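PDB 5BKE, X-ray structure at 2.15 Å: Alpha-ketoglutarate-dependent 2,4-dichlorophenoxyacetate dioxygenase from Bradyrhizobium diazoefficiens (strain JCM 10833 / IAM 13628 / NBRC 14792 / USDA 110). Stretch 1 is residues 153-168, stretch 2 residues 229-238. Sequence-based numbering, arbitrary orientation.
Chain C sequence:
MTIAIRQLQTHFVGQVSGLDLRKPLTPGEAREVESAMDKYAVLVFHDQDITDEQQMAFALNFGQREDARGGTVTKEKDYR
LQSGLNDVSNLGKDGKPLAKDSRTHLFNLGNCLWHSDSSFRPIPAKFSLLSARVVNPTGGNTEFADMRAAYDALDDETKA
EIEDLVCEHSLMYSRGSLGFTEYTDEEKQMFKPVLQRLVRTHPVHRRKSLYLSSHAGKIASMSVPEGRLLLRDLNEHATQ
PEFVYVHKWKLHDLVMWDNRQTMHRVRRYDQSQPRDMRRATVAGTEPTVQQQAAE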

# COMPACT_ATOMS: atom_id res chain seq x y z
N ALA C 153 7.60 -11.29 18.71
CA ALA C 153 6.26 -10.95 19.20
C ALA C 153 6.27 -9.89 20.29
O ALA C 153 5.21 -9.42 20.70
CB ALA C 153 5.55 -12.21 19.68
N LEU C 154 7.45 -9.53 20.79
CA LEU C 154 7.56 -8.50 21.82
C LEU C 154 7.33 -7.12 21.20
O LEU C 154 7.52 -6.94 19.99
CB LEU C 154 8.93 -8.55 22.52
CG LEU C 154 9.35 -9.76 23.38
CD1 LEU C 154 10.84 -9.66 23.71
CD2 LEU C 154 8.53 -9.88 24.66
N ASP C 155 6.90 -6.15 22.01
CA ASP C 155 6.74 -4.77 21.53
C ASP C 155 8.07 -4.03 21.55
O ASP C 155 9.03 -4.48 22.19
CB ASP C 155 5.66 -4.02 22.33
CG ASP C 155 5.96 -3.95 23.81
OD1 ASP C 155 6.97 -3.32 24.22
OD2 ASP C 155 5.18 -4.53 24.59
N ASP C 156 8.11 -2.88 20.86
CA ASP C 156 9.32 -2.05 20.70
C ASP C 156 9.98 -1.65 22.01
O ASP C 156 11.20 -1.73 22.14
CB ASP C 156 8.99 -0.78 19.89
CG ASP C 156 8.40 -1.09 18.52
OD1 ASP C 156 9.09 -1.72 17.69
OD2 ASP C 156 7.23 -0.70 18.28
N GLU C 157 9.16 -1.24 22.98
CA GLU C 157 9.62 -0.78 24.29
C GLU C 157 10.34 -1.89 25.05
O GLU C 157 11.38 -1.64 25.66
CB GLU C 157 8.46 -0.23 25.14
CG GLU C 157 7.64 0.89 24.50
CD GLU C 157 6.37 0.40 23.83
OE1 GLU C 157 5.36 0.18 24.54
OE2 GLU C 157 6.36 0.24 22.58
N THR C 158 9.78 -3.10 25.00
CA THR C 158 10.39 -4.30 25.59
C THR C 158 11.71 -4.63 24.89
O THR C 158 12.75 -4.78 25.55
CB THR C 158 9.42 -5.51 25.57
OG1 THR C 158 8.17 -5.14 26.16
CG2 THR C 158 9.99 -6.70 26.35
N LYS C 159 11.67 -4.71 23.55
CA LYS C 159 12.86 -4.95 22.73
C LYS C 159 13.99 -3.96 23.01
O LYS C 159 15.16 -4.37 23.10
CB LYS C 159 12.51 -4.96 21.24
CG LYS C 159 11.74 -6.18 20.79
CD LYS C 159 11.51 -6.17 19.30
CE LYS C 159 10.56 -7.30 18.94
NZ LYS C 159 10.03 -7.25 17.55
N ALA C 160 13.64 -2.69 23.16
CA ALA C 160 14.61 -1.63 23.47
C ALA C 160 15.15 -1.75 24.90
O ALA C 160 16.33 -1.48 25.13
CB ALA C 160 14.02 -0.25 23.21
N GLU C 161 14.28 -2.14 25.84
CA GLU C 161 14.64 -2.34 27.25
C GLU C 161 15.65 -3.49 27.42
O GLU C 161 16.65 -3.33 28.12
CB GLU C 161 13.37 -2.59 28.10
CG GLU C 161 13.62 -2.97 29.57
CD GLU C 161 12.37 -3.46 30.32
OE1 GLU C 161 11.35 -3.82 29.68
OE2 GLU C 161 12.42 -3.49 31.57
N ILE C 162 15.39 -4.62 26.76
CA ILE C 162 16.17 -5.84 26.96
C ILE C 162 17.46 -5.97 26.13
O ILE C 162 18.32 -6.79 26.45
CB ILE C 162 15.29 -7.12 26.81
CG1 ILE C 162 14.79 -7.29 25.36
CG2 ILE C 162 14.14 -7.10 27.84
CD1 ILE C 162 14.10 -8.61 25.09
N GLU C 163 17.61 -5.14 25.10
CA GLU C 163 18.66 -5.29 24.07
C GLU C 163 20.07 -5.58 24.61
O GLU C 163 20.73 -6.51 24.12
CB GLU C 163 18.65 -4.09 23.10
CG GLU C 163 19.73 -4.08 22.00
CD GLU C 163 19.63 -5.23 20.99
OE1 GLU C 163 18.50 -5.62 20.61
OE2 GLU C 163 20.68 -5.74 20.55
N ASP C 164 20.51 -4.82 25.61
CA ASP C 164 21.89 -4.92 26.11
C ASP C 164 22.01 -5.60 27.48
O ASP C 164 23.10 -5.66 28.05
CB ASP C 164 22.57 -3.54 26.13
CG ASP C 164 22.69 -2.93 24.73
OD1 ASP C 164 23.42 -3.49 23.89
OD2 ASP C 164 22.04 -1.90 24.47
N LEU C 165 20.90 -6.12 27.98
CA LEU C 165 20.89 -6.79 29.28
C LEU C 165 21.70 -8.10 29.31
O LEU C 165 21.76 -8.85 28.32
CB LEU C 165 19.46 -7.00 29.78
CG LEU C 165 18.62 -5.74 30.07
CD1 LEU C 165 17.25 -6.13 30.62
CD2 LEU C 165 19.32 -4.76 31.00
N VAL C 166 22.35 -8.34 30.45
CA VAL C 166 23.18 -9.53 30.65
C VAL C 166 22.64 -10.33 31.85
O VAL C 166 22.34 -9.75 32.91
CB VAL C 166 24.68 -9.15 30.83
CG1 VAL C 166 25.54 -10.36 31.17
CG2 VAL C 166 25.24 -8.51 29.56
N CYS C 167 22.52 -11.64 31.67
CA CYS C 167 22.08 -12.57 32.73
C CYS C 167 23.25 -13.37 33.30
O CYS C 167 24.19 -13.70 32.58
CB CYS C 167 21.01 -13.53 32.21
SG CYS C 167 19.53 -12.77 31.50
N GLU C 168 23.17 -13.69 34.59
CA GLU C 168 24.09 -14.61 35.25
C GLU C 168 23.48 -16.01 35.31
O GLU C 168 22.42 -16.21 35.91
CB GLU C 168 24.45 -14.12 36.66
CG GLU C 168 25.15 -12.77 36.66
CD GLU C 168 25.81 -12.39 37.98
OE1 GLU C 168 25.99 -13.26 38.87
OE2 GLU C 168 26.17 -11.20 38.11
N LEU C 229 11.67 -10.82 38.10
CA LEU C 229 10.32 -10.51 37.63
C LEU C 229 10.27 -10.35 36.11
O LEU C 229 9.40 -10.93 35.46
CB LEU C 229 9.71 -9.31 38.37
CG LEU C 229 9.23 -9.57 39.81
CD1 LEU C 229 8.78 -8.28 40.46
CD2 LEU C 229 8.13 -10.63 39.89
N LEU C 230 11.23 -9.60 35.57
CA LEU C 230 11.37 -9.45 34.12
C LEU C 230 11.57 -10.79 33.41
O LEU C 230 10.87 -11.11 32.42
CB LEU C 230 12.50 -8.47 33.77
CG LEU C 230 12.74 -8.12 32.30
CD1 LEU C 230 11.48 -7.62 31.60
CD2 LEU C 230 13.86 -7.10 32.20
N LEU C 231 12.51 -11.58 33.93
CA LEU C 231 12.78 -12.92 33.41
C LEU C 231 11.55 -13.83 33.48
O LEU C 231 11.25 -14.53 32.51
CB LEU C 231 14.00 -13.56 34.12
CG LEU C 231 15.38 -12.89 33.93
CD1 LEU C 231 16.42 -13.55 34.82
CD2 LEU C 231 15.85 -12.85 32.48
N ARG C 232 10.83 -13.78 34.60
CA ARG C 232 9.54 -14.48 34.74
C ARG C 232 8.52 -14.09 33.65
O ARG C 232 7.87 -14.97 33.07
CB ARG C 232 8.93 -14.25 36.12
CG ARG C 232 9.43 -15.20 37.18
CD ARG C 232 8.80 -14.92 38.53
NE ARG C 232 9.21 -15.93 39.49
CZ ARG C 232 8.49 -17.01 39.80
NH1 ARG C 232 7.30 -17.22 39.25
NH2 ARG C 232 8.97 -17.88 40.69
N ASP C 233 8.41 -12.79 33.38
CA ASP C 233 7.49 -12.25 32.36
C ASP C 233 7.87 -12.71 30.97
O ASP C 233 7.01 -13.15 30.20
CB ASP C 233 7.46 -10.72 32.40
CG ASP C 233 6.58 -10.18 33.51
OD1 ASP C 233 5.71 -10.92 34.05
OD2 ASP C 233 6.75 -8.99 33.85
N LEU C 234 9.17 -12.61 30.67
CA LEU C 234 9.71 -13.04 29.37
C LEU C 234 9.53 -14.53 29.17
O LEU C 234 9.18 -14.97 28.07
CB LEU C 234 11.18 -12.65 29.22
CG LEU C 234 11.54 -11.16 29.14
CD1 LEU C 234 13.03 -10.97 29.39
CD2 LEU C 234 11.11 -10.49 27.83
N ASN C 235 9.77 -15.30 30.24
CA ASN C 235 9.56 -16.75 30.24
C ASN C 235 8.09 -17.14 30.02
O ASN C 235 7.80 -18.06 29.25
CB ASN C 235 10.15 -17.40 31.51
CG ASN C 235 11.62 -17.74 31.35
OD1 ASN C 235 11.96 -18.76 30.77
ND2 ASN C 235 12.51 -16.88 31.85
N GLU C 236 7.18 -16.44 30.68
CA GLU C 236 5.75 -16.67 30.49
C GLU C 236 5.33 -16.35 29.04
O GLU C 236 4.58 -17.12 28.44
CB GLU C 236 4.93 -15.84 31.48
CG GLU C 236 3.45 -16.22 31.56
CD GLU C 236 2.62 -15.19 32.32
OE1 GLU C 236 3.16 -14.54 33.25
OE2 GLU C 236 1.43 -15.03 32.00
N HIS C 237 5.84 -15.24 28.51
CA HIS C 237 5.59 -14.82 27.13
C HIS C 237 6.08 -15.86 26.11
O HIS C 237 5.36 -16.20 25.17
CB HIS C 237 6.24 -13.46 26.85
CG HIS C 237 6.29 -13.10 25.40
ND1 HIS C 237 5.20 -12.61 24.72
CD2 HIS C 237 7.29 -13.21 24.49
CE1 HIS C 237 5.53 -12.42 23.45
NE2 HIS C 237 6.79 -12.78 23.29
N ALA C 238 7.29 -16.36 26.34
CA ALA C 238 7.98 -17.23 25.40
C ALA C 238 7.51 -18.67 25.41
O ALA C 238 7.82 -19.42 24.48
CB ALA C 238 9.48 -17.18 25.66

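No hydrogen bond joins the two stretches; their contact, which buries 397 Å² in all, rests on van der Waals packing of mainly apolar side chains. The helix axes approach no closer than 13.1 Å and run at 130° to one another, so the side chains must bridge the gap.

Leu230, Leu234 and His237, spaced three or four residues apart, present one face of the second helix to the first stretch. Leu230 points its CA-to-CB bond toward the partner and adopts chi1 t, chi2 p, which carries CD2 to 3.9 Å from Leu165 CD1 and 4.4 Å from Ile162 CG2. Leu230 CD2 also lies 3.9 Å from Glu161 OE2; this exposed glutamate, with chi1 and chi2 both t, is extended, and makes no hydrogen bond across the contact. Leu234 is in the m,t rotamer: CD1 lies 4.3 Å from Ile162 CG2, and CD2 lies 4.1 Å from Leu154 CD2 and 4.2 Å from Thr158 CG2. With chi1 m, Thr158 places CG2 against Leu234 CD2 while its OG1 donates to Asp155 OD1 (2.9 Å), the oxygen that also caps the helix by accepting from Thr158 N at 2.9 Å.

Leu154 leaves its backbone sideways, but its m,t rotamer brings CD2 over one face of the His237 ring, 3.8 Å from the centroid and 21° off the normal, a CH-pi contact. The CA-to-CB bond of His237 points toward the first stretch, and chi1 t with chi2 79° sets the ring against Leu154 CD2; Ala153 CB meets the ring edge, 3.8 Å from His237 CE1, while NE2 is hydrogen-bonded elsewhere in the structure.

At the other end, Leu231 starts sideways, yet its m,t rotamer delivers CD2 to within 3.8 Å of Cys167 SG. The CA-to-CB bond of buried Cys167 points toward the second stretch, and with chi1 m its sulfur packs against this methyl, a compact and weakly polar partner for leucine.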